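Local coordinates for protein N-acetylneuraminic acid (Sialic acid) synthetase (Leptospira borgpetersenii serovar Hardjo-bovis, PDB 6NCS) that binds manganese and probably acts as a sialic acid synthase of the NeuB family, making N-acylneuraminate or its 9-phosphate, at residues 24-29 with 226-231; 55-60 with 100-105; 220-225 with 260-265; 146-151 with 174-179. All blocks are in the same frame, centred on the assembly; numbering follows the deposited sequence. Where two conformers were deposited one is given.

Contact 1 (24-29 with 226-231); sequences NPVFII and EIIEKH. With MN (manganese (II) ion), chain C.
Phe-27 and Ile-227, Ile-28 and Ile-228, and Ile-29 and Glu-229 pair in register where the first and last strands of the TIM barrel run parallel and close it. Four backbone bonds join them. Phe-27 N donates to Glu-226 O and Ile-228 N to Phe-27 O. Ile-29 N then reaches Ile-228 O at 2.7 Å, and Lys-230 N donates to Ile-29 O. On the face carrying Ile-29, Ile-227 and Glu-229, the branches of the two isoleucines lie side by side, Ile-29 CD1 3.7 Å from Ile-227 CG2. That same CG2 sits at the edge of the Phe-27 ring. On the other face, Val-26 CG1, anti to the backbone N (chi1 178°), meets Ile-228 CG1 at 3.9 Å, and helix 249-266 covers Val-26 and Ile-28. Further out, Glu-229 extends from CG to its carboxylate, whose OE2 forms a salt bridge with Lys-125. Lys-230 NZ turns to Asp-209 and Gly-213. The strand end brings His-231 to the manganese, which His-210 also binds. His-231 NE2 lies 2.2 Å from the metal, and a metal-bound water donates to Glu-229 OE1 at 2.5 Å.

Contact 2 (55-60 with 100-105); sequences ANAIKF and NILFFA
Strands 57-62 and 102-107, parallel neighbours in the TIM barrel, meet here with Ala-57 beside Leu-102, Ile-58 beside Phe-103, Lys-59 beside Phe-104 and Phe-60 beside Ala-105. The backbone ladder runs from Leu-102 N to Asn-56 O, Ile-58 N to Leu-102 O, Phe-104 N to Ile-58 O and Phe-60 N to Phe-104 O; the second is the shortest at 2.8 Å. On the face of Lys-59 and Phe-104, the lysine's aliphatic chain crosses the aromatic ring. Lys-59 CG stands over the ring centre, 3.9 Å from the Phe-104 centroid and 10° off its normal, a CH-pi contact. With Phe-104 CG between its backbone N and carbonyl carbon (chi1 70°), the ring leans toward strand 57-62, between Lys-59 and Ala-57. The ring's edge meets Ala-57, CE1 of Phe-104 being 3.7 Å from Ala-57 CB. Beyond the ring the lysine bends at chi3 and chi4, and its NZ forms a salt bridge with Glu-31 and hydrogen bonds with Thr-106 and a bound citrate. On the opposite face, Phe-60 CD2 comes within 3.5 Å of Phe-103 CE1, the ring planes 31° apart. Ile-101, just before its strand, sends CD1 to Ala-55 CB at 4.1 Å, and to Ile-58 CB. Helix 86-98 packs on Phe-103, while helix 40-52 covers Phe-60 and Ile-101. The two faces thus follow the pattern of a TIM barrel: one buried beneath the outer helices, the other directed to the interior, where Lys-59 reaches the citrate-occupied pocket near the manganese.

Contact 3 (220-225 with 260-265); sequences AVASGA and ERIRKI
Water 4 bridges the two segments, donating to Val-221 O at 2.7 Å and to Ala-225 O at 2.7 Å while accepting from Arg-263 NE at 3.1 Å. It lies in the guanidinium plane, at the edge of the group. This one water mediates the link between the arginine and the turn after helix 215-222; no direct hydrogen bond crosses the contact. Arg-263 NH1 bonds to Asn-24 O, and its NH2 remains 4.0 Å from Ala-225 O. The apolar part centres on Ile-262 CG2, anti to the backbone N, which meets Val-221 CG1 at 3.9 Å and Ala-222 CB at 4.0 Å; the valine and isoleucine side chains cross obliquely. These contacts join two outer helices of the TIM barrel, 215-222 and 249-266, which come before and after strand 227-231 in the chain. The first ends in a Schellman motif with Gly-224 at C-prime, its phi positive: Ala-225 N returns to Ala-220 O and Gly-224 N to Val-221 O. In one of its two conformers Ser-223 OG also donates to Ala-220 O, at 2.9 Å, approaching from the opposite face of the carbonyl plane to Ala-225 N. Val-221 packs inward on Ile-228. Across the dimer interface Ala-222 packs against Ala-222 of the second subunit, and Arg-261 forms salt bridges with Glu-186 and Glu-215 of that subunit.

Contact 4 (146-151 with 174-179); sequences IVILSR and ILLHCV
The strand segments 146-150 and 174-178 run parallel at 21°, with Ile-148 beside Ile-174, Leu-149 beside Leu-175 and Ser-150 beside Leu-176. Hydrogen bonds run from Ile-174 N to Val-147 O, Leu-149 N to Ile-174 O, Leu-176 N to Leu-149 O and Arg-151 N to Leu-176 O. On the face of Ile-148 and Leu-176, Ile-148 CG2, anti to its backbone N, presses on Leu-176 CG at 3.6 Å. The side chains of Ile-148 and Ile-174 lie alongside each other, with CG1 of Ile-148 4.0 Å from CB of Ile-174. In one conformer Ser-150 OG rests against Leu-176 CB at 3.6 Å, and Ser-150 CB meets Cys-178 CB. On the other face Leu-149 and Leu-175 also point the same way, Leu-149 CD2 standing 4.1 Å from Leu-175 CD1. Past the strand end Arg-151 bends at chi2 and chi3, and its NH1 donates to His-177 ND1 at 2.9 Å. This bond is far from straight, 133° at the hydrogen, with the guanidinium and imidazole planes turned 46° apart. Since ND1 accepts here and His-177 NE2 bonds to Ala-189 O, the ring probably carries its proton on NE2. Arg-151 NH2 is held by Ala-154 O. The two strands and connecting helix 156-168 form a beta-alpha-beta unit of the TIM barrel: that helix covers Leu-149 and Leu-175, helix 193-200 packs on Leu-175 and His-177, and strand 123-126 flanks 146-150 on its other edge.

In the fold
From the N terminus, strand 27-33 is the first barrel strand, and contact 1 closes the long loop back to strand 227-231, the last. Nested inside that loop and in series, contact 2 closes a shorter one between the second and third strands, and contact 4 one through helix 156-168 between the fifth and sixth. Contact 3 crosses contact 1: it closes a loop around strand 227-231, from residues 220-225 to residues 260-265, and ties together two helices outside the barrel. Contacts 1 and 2 lie on adjacent strands, 27-33 and 57-62, with Asn-56 OD1 bonded to Ile-28 N. Inside the barrel Ile-148 of contact 4 meets both Ile-29 and Phe-104. Contacts 3 and 4 both touch the second subunit.

Contact 1 (24-29 with 226-231)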
loop_
_atom_site.group_PDB
_atom_site.type_symbol
_atom_site.label_atom_id
_atom_site.label_comp_id
_atom_site.label_asym_id
_atom_site.label_seq_id
_atom_site.Cartn_x
_atom_site.Cartn_y
_atom_site.Cartn_z
ATOM N N ASN A 24 10.694 -12.491 2.716
ATOM C CA ASN A 24 10.387 -13.027 4.030
ATOM C C ASN A 24 9.149 -12.355 4.610
ATOM O O ASN A 24 8.756 -11.274 4.160
ATOM C CB ASN A 24 11.578 -12.822 4.965
ATOM C CG ASN A 24 12.767 -13.667 4.567
ATOM O OD1 ASN A 24 12.739 -14.890 4.701
ATOM N ND2 ASN A 24 13.811 -13.027 4.062
ATOM N N PRO A 25 8.516 -12.972 5.612
ATOM C CA PRO A 25 7.410 -12.306 6.307
ATOM C C PRO A 25 7.833 -10.960 6.856
ATOM O O PRO A 25 9.011 -10.718 7.136
ATOM C CB PRO A 25 7.068 -13.266 7.453
ATOM C CG PRO A 25 7.586 -14.586 7.013
ATOM C CD PRO A 25 8.787 -14.308 6.169
ATOM N N VAL A 26 6.838 -10.087 7.019
ATOM C CA VAL A 26 7.056 -8.830 7.722
ATOM C C VAL A 26 7.504 -9.121 9.141
ATOM O O VAL A 26 6.870 -9.900 9.860
ATOM C CB VAL A 26 5.774 -7.991 7.719
ATOM C CG1 VAL A 26 5.991 -6.681 8.493
ATOM C CG2 VAL A 26 5.339 -7.716 6.297
ATOM N N PHE A 27 8.594 -8.483 9.552
ATOM C CA PHE A 27 9.152 -8.623 10.891
ATOM C C PHE A 27 8.467 -7.612 11.802
ATOM O O PHE A 27 8.554 -6.405 11.557
ATOM C CB PHE A 27 10.659 -8.382 10.812
ATOM C CG PHE A 27 11.402 -8.692 12.063
ATOM C CD1 PHE A 27 11.734 -10.004 12.376
ATOM C CD2 PHE A 27 11.831 -7.670 12.898
ATOM C CE1 PHE A 27 12.454 -10.290 13.528
ATOM C CE2 PHE A 27 12.555 -7.948 14.059
ATOM C CZ PHE A 27 12.861 -9.256 14.372
ATOM N N ILE A 28 7.768 -8.089 12.833
ATOM C CA ILE A 28 6.939 -7.220 13.681
ATOM C C ILE A 28 7.583 -7.071 15.055
ATOM O O ILE A 28 7.827 -8.069 15.747
ATOM C CB ILE A 28 5.507 -7.758 13.796
ATOM C CG1 ILE A 28 4.847 -7.735 12.411
ATOM C CG2 ILE A 28 4.683 -6.874 14.757
ATOM C CD1 ILE A 28 3.501 -8.407 12.351
ATOM N N ILE A 29 7.822 -5.820 15.457
ATOM C CA ILE A 29 8.503 -5.470 16.700
ATOM C C ILE A 29 7.484 -4.832 17.627
ATOM O O ILE A 29 6.864 -3.827 17.265
ATOM C CB ILE A 29 9.663 -4.490 16.456
ATOM C CG1 ILE A 29 10.754 -5.120 15.581
ATOM C CG2 ILE A 29 10.264 -4.012 17.800
ATOM C CD1 ILE A 29 11.547 -4.054 14.786
ATOM N N GLU A 226 8.481 -3.657 5.198
ATOM C CA GLU A 226 8.975 -5.007 5.443
ATOM C C GLU A 226 9.239 -5.272 6.916
ATOM O O GLU A 226 9.521 -6.419 7.295
ATOM C CB GLU A 226 10.251 -5.238 4.623
ATOM C CG GLU A 226 10.102 -4.780 3.172
ATOM C CD GLU A 226 11.375 -4.926 2.362
ATOM O OE1 GLU A 226 12.010 -3.892 2.038
ATOM O OE2 GLU A 226 11.740 -6.080 2.054
ATOM N N ILE A 227 9.165 -4.239 7.745
ATOM C CA ILE A 227 9.303 -4.320 9.188
ATOM C C ILE A 227 8.256 -3.370 9.741
ATOM O O ILE A 227 8.035 -2.300 9.168
ATOM C CB ILE A 227 10.715 -3.898 9.662
ATOM C CG1 ILE A 227 11.805 -4.760 9.029
ATOM C CG2 ILE A 227 10.811 -3.946 11.189
ATOM C CD1 ILE A 227 12.339 -4.216 7.680
ATOM N N ILE A 228 7.596 -3.761 10.828
ATOM C CA ILE A 228 6.647 -2.890 11.516
ATOM C C ILE A 228 7.048 -2.821 12.977
ATOM O O ILE A 228 7.237 -3.864 13.623
ATOM C CB ILE A 228 5.193 -3.384 11.393
ATOM C CG1 ILE A 228 4.703 -3.282 9.948
ATOM C CG2 ILE A 228 4.284 -2.589 12.331
ATOM C CD1 ILE A 228 4.443 -1.828 9.488
ATOM N N GLU A 229 7.166 -1.600 13.499
ATOM C CA GLU A 229 7.376 -1.369 14.919
ATOM C C GLU A 229 6.150 -0.648 15.466
ATOM O O GLU A 229 5.672 0.314 14.858
ATOM C CB GLU A 229 8.648 -0.546 15.160
ATOM C CG GLU A 229 8.970 -0.357 16.626
ATOM C CD GLU A 229 10.244 0.437 16.841
ATOM O OE1 GLU A 229 10.167 1.564 17.367
ATOM O OE2 GLU A 229 11.323 -0.062 16.473
ATOM N N LYS A 230 5.631 -1.124 16.593
ATOM C CA LYS A 230 4.425 -0.563 17.191
ATOM C C LYS A 230 4.598 -0.533 18.699
ATOM O O LYS A 230 4.983 -1.544 19.292
ATOM C CB LYS A 230 3.195 -1.403 16.802
ATOM C CG LYS A 230 1.887 -1.020 17.487
ATOM C CD LYS A 230 1.342 0.311 16.994
ATOM C CE LYS A 230 0.253 0.835 17.938
ATOM N NZ LYS A 230 -0.222 2.203 17.524
ATOM N N HIS A 231 4.338 0.618 19.322
ATOM C CA HIS A 231 4.430 0.674 20.776
ATOM C C HIS A 231 3.405 -0.264 21.398
ATOM O O HIS A 231 2.334 -0.517 20.836
ATOM C CB HIS A 231 4.216 2.096 21.291
ATOM C CG HIS A 231 5.393 2.993 21.078
ATOM N ND1 HIS A 231 6.143 3.494 22.119
ATOM C CD2 HIS A 231 5.957 3.470 19.942
ATOM C CE1 HIS A 231 7.118 4.245 21.636
ATOM N NE2 HIS A 231 7.025 4.248 20.318
HETATM MN MN MN C . 8.737 5.152 19.238
HETATM O O HOH W 1 10.731 -8.800 6.317
HETATM O O HOH W 2 8.835 3.425 18.313
#

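Contact 2 (55-60 with 100-105)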
loop_
_atom_site.group_PDB
_atom_site.type_symbol
_atom_site.label_atom_id
_atom_site.label_comp_id
_atom_site.label_asym_id
_atom_site.label_seq_id
_atom_site.Cartn_x
_atom_site.Cartn_y
_atom_site.Cartn_z
ATOM N N ALA A 55 4.275 -11.745 18.019
ATOM C CA ALA A 55 5.242 -10.758 17.556
ATOM C C ALA A 55 6.603 -11.412 17.369
ATOM O O ALA A 55 6.962 -12.358 18.081
ATOM C CB ALA A 55 5.360 -9.605 18.565
ATOM N N ASN A 56 7.376 -10.905 16.402
ATOM C CA ASN A 56 8.694 -11.499 16.166
ATOM C C ASN A 56 9.702 -11.077 17.217
ATOM O O ASN A 56 10.614 -11.849 17.556
ATOM C CB ASN A 56 9.229 -11.118 14.783
ATOM C CG ASN A 56 8.329 -11.577 13.668
ATOM O OD1 ASN A 56 7.462 -10.837 13.208
ATOM N ND2 ASN A 56 8.534 -12.809 13.211
ATOM N N ALA A 57 9.557 -9.866 17.741
ATOM C CA ALA A 57 10.551 -9.315 18.646
ATOM C C ALA A 57 9.872 -8.390 19.642
ATOM O O ALA A 57 8.810 -7.830 19.361
ATOM C CB ALA A 57 11.639 -8.563 17.866
ATOM N N ILE A 58 10.493 -8.235 20.813
ATOM C CA ILE A 58 10.092 -7.206 21.768
ATOM C C ILE A 58 11.317 -6.356 22.096
ATOM O O ILE A 58 12.422 -6.878 22.290
ATOM C CB ILE A 58 9.438 -7.809 23.034
ATOM C CG1 ILE A 58 8.956 -6.709 23.980
ATOM C CG2 ILE A 58 10.382 -8.804 23.743
ATOM C CD1 ILE A 58 8.012 -7.192 25.071
ATOM N N LYS A 59 11.118 -5.035 22.119
ATOM C CA LYS A 59 12.203 -4.069 22.192
ATOM C C LYS A 59 12.063 -3.221 23.452
ATOM O O LYS A 59 10.957 -2.801 23.807
ATOM C CB LYS A 59 12.207 -3.164 20.949
ATOM C CG LYS A 59 13.465 -2.329 20.792
ATOM C CD LYS A 59 13.331 -1.357 19.620
ATOM C CE LYS A 59 12.487 -0.176 20.031
ATOM N NZ LYS A 59 13.033 0.308 21.346
ATOM N N PHE A 60 13.188 -2.968 24.121
ATOM C CA PHE A 60 13.246 -2.141 25.324
ATOM C C PHE A 60 14.163 -0.945 25.051
ATOM O O PHE A 60 14.660 -0.768 23.937
ATOM C CB PHE A 60 13.690 -2.988 26.534
ATOM C CG PHE A 60 12.654 -4.008 26.967
ATOM C CD1 PHE A 60 11.733 -3.705 27.959
ATOM C CD2 PHE A 60 12.584 -5.255 26.356
ATOM C CE1 PHE A 60 10.758 -4.633 28.348
ATOM C CE2 PHE A 60 11.617 -6.190 26.734
ATOM C CZ PHE A 60 10.707 -5.878 27.735
ATOM N N ASN A 100 10.552 -17.845 23.022
ATOM C CA ASN A 100 10.776 -17.838 21.575
ATOM C C ASN A 100 10.346 -16.519 20.936
ATOM O O ASN A 100 9.669 -16.501 19.908
ATOM C CB ASN A 100 10.059 -19.010 20.899
ATOM C CG ASN A 100 10.555 -20.350 21.378
ATOM O OD1 ASN A 100 11.759 -20.575 21.487
ATOM N ND2 ASN A 100 9.626 -21.249 21.675
ATOM N N ILE A 101 10.741 -15.406 21.549
ATOM C CA ILE A 101 10.572 -14.097 20.939
ATOM C C ILE A 101 11.927 -13.409 21.018
ATOM O O ILE A 101 12.682 -13.625 21.972
ATOM C CB ILE A 101 9.450 -13.271 21.615
ATOM C CG1 ILE A 101 9.238 -11.938 20.887
ATOM C CG2 ILE A 101 9.730 -13.053 23.096
ATOM C CD1 ILE A 101 7.951 -11.203 21.284
ATOM N N LEU A 102 12.279 -12.652 19.987
ATOM C CA LEU A 102 13.589 -12.004 19.981
ATOM C C LEU A 102 13.599 -10.801 20.928
ATOM O O LEU A 102 12.672 -9.993 20.924
ATOM C CB LEU A 102 13.956 -11.585 18.560
ATOM C CG LEU A 102 15.324 -10.941 18.332
ATOM C CD1 LEU A 102 16.406 -11.651 19.127
ATOM C CD2 LEU A 102 15.643 -10.988 16.846
ATOM N N PHE A 103 14.640 -10.694 21.759
ATOM C CA PHE A 103 14.828 -9.539 22.641
ATOM C C PHE A 103 15.867 -8.603 22.034
ATOM O O PHE A 103 16.917 -9.063 21.585
ATOM C CB PHE A 103 15.302 -9.980 24.035
ATOM C CG PHE A 103 15.872 -8.861 24.873
ATOM C CD1 PHE A 103 15.050 -8.103 25.699
ATOM C CD2 PHE A 103 17.230 -8.553 24.829
ATOM C CE1 PHE A 103 15.566 -7.073 26.466
ATOM C CE2 PHE A 103 17.746 -7.516 25.594
ATOM C CZ PHE A 103 16.916 -6.780 26.405
ATOM N N PHE A 104 15.590 -7.298 22.028
ATOM C CA PHE A 104 16.658 -6.325 21.789
ATOM C C PHE A 104 16.251 -4.993 22.407
ATOM O O PHE A 104 15.247 -4.896 23.114
ATOM C CB PHE A 104 17.048 -6.223 20.298
ATOM C CG PHE A 104 16.024 -5.587 19.380
ATOM C CD1 PHE A 104 14.774 -6.162 19.165
ATOM C CD2 PHE A 104 16.369 -4.467 18.629
ATOM C CE1 PHE A 104 13.865 -5.578 18.274
ATOM C CE2 PHE A 104 15.475 -3.900 17.728
ATOM C CZ PHE A 104 14.223 -4.449 17.559
ATOM N N ALA A 105 17.081 -3.975 22.200
ATOM C CA ALA A 105 16.821 -2.708 22.859
ATOM C C ALA A 105 17.440 -1.570 22.066
ATOM O O ALA A 105 18.283 -1.775 21.187
ATOM C CB ALA A 105 17.364 -2.694 24.297
HETATM O O HOH W 3 7.014 -15.035 19.063
#

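Contact 3 (220-225 with 260-265)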
loop_
_atom_site.group_PDB
_atom_site.type_symbol
_atom_site.label_atom_id
_atom_site.label_comp_id
_atom_site.label_asym_id
_atom_site.label_seq_id
_atom_site.Cartn_x
_atom_site.Cartn_y
_atom_site.Cartn_z
ATOM N N ALA A 220 0.728 0.710 6.138
ATOM C CA ALA A 220 2.149 0.783 5.812
ATOM C C ALA A 220 2.640 -0.516 5.195
ATOM O O ALA A 220 3.442 -0.494 4.253
ATOM C CB ALA A 220 2.969 1.130 7.061
ATOM N N VAL A 221 2.145 -1.656 5.688
ATOM C CA VAL A 221 2.438 -2.944 5.050
ATOM C C VAL A 221 1.952 -2.953 3.608
ATOM O O VAL A 221 2.679 -3.372 2.702
ATOM C CB VAL A 221 1.822 -4.108 5.853
ATOM C CG1 VAL A 221 1.983 -5.417 5.093
ATOM C CG2 VAL A 221 2.466 -4.210 7.228
ATOM N N ALA A 222 0.714 -2.499 3.367
ATOM C CA ALA A 222 0.232 -2.449 1.989
ATOM C C ALA A 222 1.075 -1.513 1.130
ATOM O O ALA A 222 1.215 -1.733 -0.080
ATOM C CB ALA A 222 -1.241 -2.023 1.938
ATOM N N SER A 223 1.658 -0.480 1.726
ATOM C CA SER A 223 2.483 0.444 0.966
ATOM C C SER A 223 3.939 -0.008 0.867
ATOM O O SER A 223 4.775 0.754 0.371
ATOM C CB SER A 223 2.404 1.846 1.567
ATOM O OG SER A 223 3.165 1.929 2.753
ATOM N N GLY A 224 4.262 -1.213 1.324
ATOM C CA GLY A 224 5.585 -1.787 1.097
ATOM C C GLY A 224 6.443 -2.039 2.324
ATOM O O GLY A 224 7.566 -2.538 2.164
ATOM N N ALA A 225 6.001 -1.725 3.542
ATOM C CA ALA A 225 6.854 -1.921 4.717
ATOM C C ALA A 225 7.205 -3.391 4.917
ATOM O O ALA A 225 6.342 -4.268 4.831
ATOM C CB ALA A 225 6.163 -1.378 5.963
ATOM N N GLU A 260 -0.057 -10.536 8.014
ATOM C CA GLU A 260 0.093 -11.735 7.201
ATOM C C GLU A 260 -0.960 -11.766 6.103
ATOM O O GLU A 260 -0.669 -12.122 4.955
ATOM C CB GLU A 260 0.017 -12.977 8.093
ATOM C CG GLU A 260 1.238 -13.117 9.009
ATOM C CD GLU A 260 1.048 -14.058 10.212
ATOM O OE1 GLU A 260 -0.102 -14.412 10.569
ATOM O OE2 GLU A 260 2.075 -14.431 10.816
ATOM N N ARG A 261 -2.187 -11.361 6.433
ATOM C CA ARG A 261 -3.253 -11.378 5.442
ATOM C C ARG A 261 -2.985 -10.373 4.332
ATOM O O ARG A 261 -3.173 -10.688 3.152
ATOM C CB ARG A 261 -4.602 -11.114 6.123
ATOM C CG ARG A 261 -5.784 -11.210 5.178
ATOM C CD ARG A 261 -7.105 -11.122 5.937
ATOM N NE ARG A 261 -7.362 -9.764 6.409
ATOM C CZ ARG A 261 -7.978 -8.837 5.680
ATOM N NH1 ARG A 261 -8.403 -9.136 4.460
ATOM N NH2 ARG A 261 -8.180 -7.618 6.172
ATOM N N ILE A 262 -2.540 -9.158 4.684
ATOM C CA ILE A 262 -2.233 -8.164 3.655
ATOM C C ILE A 262 -1.047 -8.619 2.807
ATOM O O ILE A 262 -1.030 -8.418 1.589
ATOM C CB ILE A 262 -1.991 -6.784 4.297
ATOM C CG1 ILE A 262 -3.298 -6.247 4.875
ATOM C CG2 ILE A 262 -1.427 -5.791 3.280
ATOM C CD1 ILE A 262 -3.117 -5.024 5.815
ATOM N N ARG A 263 -0.054 -9.261 3.422
ATOM C CA ARG A 263 1.062 -9.775 2.626
ATOM C C ARG A 263 0.580 -10.780 1.595
ATOM O O ARG A 263 1.066 -10.790 0.457
ATOM C CB ARG A 263 2.129 -10.405 3.517
ATOM C CG ARG A 263 3.316 -9.478 3.770
ATOM C CD ARG A 263 3.940 -9.028 2.455
ATOM N NE ARG A 263 5.097 -8.146 2.622
ATOM C CZ ARG A 263 6.340 -8.566 2.855
ATOM N NH1 ARG A 263 6.603 -9.863 2.981
ATOM N NH2 ARG A 263 7.324 -7.684 2.974
ATOM N N LYS A 264 -0.380 -11.628 1.967
ATOM C CA LYS A 264 -0.921 -12.571 0.998
ATOM C C LYS A 264 -1.590 -11.827 -0.147
ATOM O O LYS A 264 -1.453 -12.219 -1.307
ATOM C CB LYS A 264 -1.912 -13.529 1.662
ATOM N N ILE A 265 -2.291 -10.736 0.169
ATOM C CA ILE A 265 -2.980 -9.945 -0.845
ATOM C C ILE A 265 -1.974 -9.254 -1.759
ATOM O O ILE A 265 -2.197 -9.131 -2.971
ATOM C CB ILE A 265 -3.924 -8.938 -0.153
ATOM C CG1 ILE A 265 -5.102 -9.673 0.490
ATOM C CG2 ILE A 265 -4.403 -7.860 -1.133
ATOM C CD1 ILE A 265 -5.871 -8.834 1.538
HETATM O O HOH W 4 4.798 -5.044 2.695
#

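Contact 4 (146-151 with 174-179)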
loop_
_atom_site.group_PDB
_atom_site.type_symbol
_atom_site.label_atom_id
_atom_site.label_comp_id
_atom_site.label_asym_id
_atom_site.label_seq_id
_atom_site.Cartn_x
_atom_site.Cartn_y
_atom_site.Cartn_z
ATOM N N ILE A 146 23.377 -6.167 13.676
ATOM C CA ILE A 146 22.310 -5.660 12.824
ATOM C C ILE A 146 21.796 -4.365 13.424
ATOM O O ILE A 146 21.570 -4.281 14.634
ATOM C CB ILE A 146 21.169 -6.684 12.716
ATOM C CG1 ILE A 146 21.672 -8.014 12.146
ATOM C CG2 ILE A 146 19.995 -6.112 11.900
ATOM C CD1 ILE A 146 20.734 -9.163 12.476
ATOM N N VAL A 147 21.597 -3.349 12.586
ATOM C CA VAL A 147 21.176 -2.037 13.064
ATOM C C VAL A 147 19.875 -1.671 12.376
ATOM O O VAL A 147 19.792 -1.701 11.142
ATOM C CB VAL A 147 22.231 -0.951 12.802
ATOM C CG1 VAL A 147 21.701 0.394 13.299
ATOM C CG2 VAL A 147 23.549 -1.297 13.485
ATOM N N ILE A 148 18.871 -1.325 13.174
ATOM C CA ILE A 148 17.629 -0.749 12.681
ATOM C C ILE A 148 17.632 0.718 13.080
ATOM O O ILE A 148 17.722 1.037 14.271
ATOM C CB ILE A 148 16.398 -1.459 13.259
ATOM C CG1 ILE A 148 16.440 -2.964 12.966
ATOM C CG2 ILE A 148 15.147 -0.810 12.694
ATOM C CD1 ILE A 148 15.270 -3.740 13.610
ATOM N N LEU A 149 17.552 1.609 12.091
ATOM C CA LEU A 149 17.508 3.051 12.312
ATOM C C LEU A 149 16.147 3.579 11.879
ATOM O O LEU A 149 15.663 3.212 10.809
ATOM C CB LEU A 149 18.606 3.747 11.509
ATOM C CG LEU A 149 18.645 5.279 11.510
ATOM C CD1 LEU A 149 19.003 5.823 12.905
ATOM C CD2 LEU A 149 19.633 5.771 10.456
ATOM N N SER A 150 15.524 4.404 12.710
ATOM C CA SER A 150 14.310 5.126 12.347
ATOM C C SER A 150 14.671 6.547 11.938
ATOM O O SER A 150 15.601 7.141 12.488
ATOM C CB SER A 150 13.320 5.169 13.512
ATOM O OG SER A 150 12.674 3.924 13.682
ATOM N N ARG A 151 13.923 7.102 10.972
ATOM C CA ARG A 151 14.279 8.400 10.399
ATOM C C ARG A 151 13.284 9.511 10.723
ATOM O O ARG A 151 13.234 10.511 10.003
ATOM C CB ARG A 151 14.493 8.306 8.875
ATOM C CG ARG A 151 13.403 7.620 8.008
ATOM C CD ARG A 151 12.093 8.436 7.915
ATOM N NE ARG A 151 12.295 9.843 7.554
ATOM C CZ ARG A 151 11.581 10.482 6.630
ATOM N NH1 ARG A 151 10.623 9.840 5.979
ATOM N NH2 ARG A 151 11.811 11.761 6.362
ATOM N N ILE A 174 18.843 -1.785 8.422
ATOM C CA ILE A 174 17.419 -1.655 8.137
ATOM C C ILE A 174 17.015 -0.224 8.467
ATOM O O ILE A 174 17.408 0.310 9.507
ATOM C CB ILE A 174 16.609 -2.665 8.976
ATOM C CG1 ILE A 174 16.961 -4.088 8.545
ATOM C CG2 ILE A 174 15.101 -2.390 8.911
ATOM C CD1 ILE A 174 16.662 -5.137 9.602
ATOM N N LEU A 175 16.215 0.396 7.597
ATOM C CA LEU A 175 15.749 1.759 7.828
ATOM C C LEU A 175 14.230 1.766 7.965
ATOM O O LEU A 175 13.536 1.179 7.134
ATOM C CB LEU A 175 16.183 2.656 6.677
ATOM C CG LEU A 175 15.863 4.139 6.744
ATOM C CD1 LEU A 175 16.620 4.743 7.927
ATOM C CD2 LEU A 175 16.307 4.814 5.447
ATOM N N LEU A 176 13.713 2.420 9.006
ATOM C CA LEU A 176 12.270 2.531 9.205
ATOM C C LEU A 176 11.805 3.958 8.928
ATOM O O LEU A 176 12.286 4.906 9.556
ATOM C CB LEU A 176 11.867 2.137 10.624
ATOM C CG LEU A 176 12.338 0.779 11.143
ATOM C CD1 LEU A 176 11.809 0.556 12.583
ATOM C CD2 LEU A 176 11.888 -0.328 10.216
ATOM N N HIS A 177 10.855 4.106 8.013
ATOM C CA HIS A 177 10.102 5.352 7.954
ATOM C C HIS A 177 9.372 5.563 9.276
ATOM O O HIS A 177 8.936 4.611 9.926
ATOM C CB HIS A 177 9.102 5.337 6.790
ATOM C CG HIS A 177 8.215 6.539 6.770
ATOM N ND1 HIS A 177 8.710 7.824 6.806
ATOM C CD2 HIS A 177 6.867 6.657 6.771
ATOM C CE1 HIS A 177 7.708 8.684 6.820
ATOM N NE2 HIS A 177 6.576 8.002 6.800
ATOM N N CYS A 178 9.262 6.821 9.689
ATOM C CA CYS A 178 8.793 7.156 11.022
ATOM C C CYS A 178 8.470 8.641 11.021
ATOM O O CYS A 178 9.095 9.414 10.290
ATOM C CB CYS A 178 9.872 6.835 12.078
ATOM S SG CYS A 178 9.364 7.126 13.783
ATOM N N VAL A 179 7.474 9.028 11.814
ATOM C CA VAL A 179 7.119 10.429 11.996
ATOM C C VAL A 179 7.128 10.711 13.490
ATOM O O VAL A 179 6.326 10.131 14.233
ATOM C CB VAL A 179 5.745 10.770 11.389
ATOM C CG1 VAL A 179 5.397 12.239 11.624
ATOM C CG2 VAL A 179 5.735 10.428 9.911
#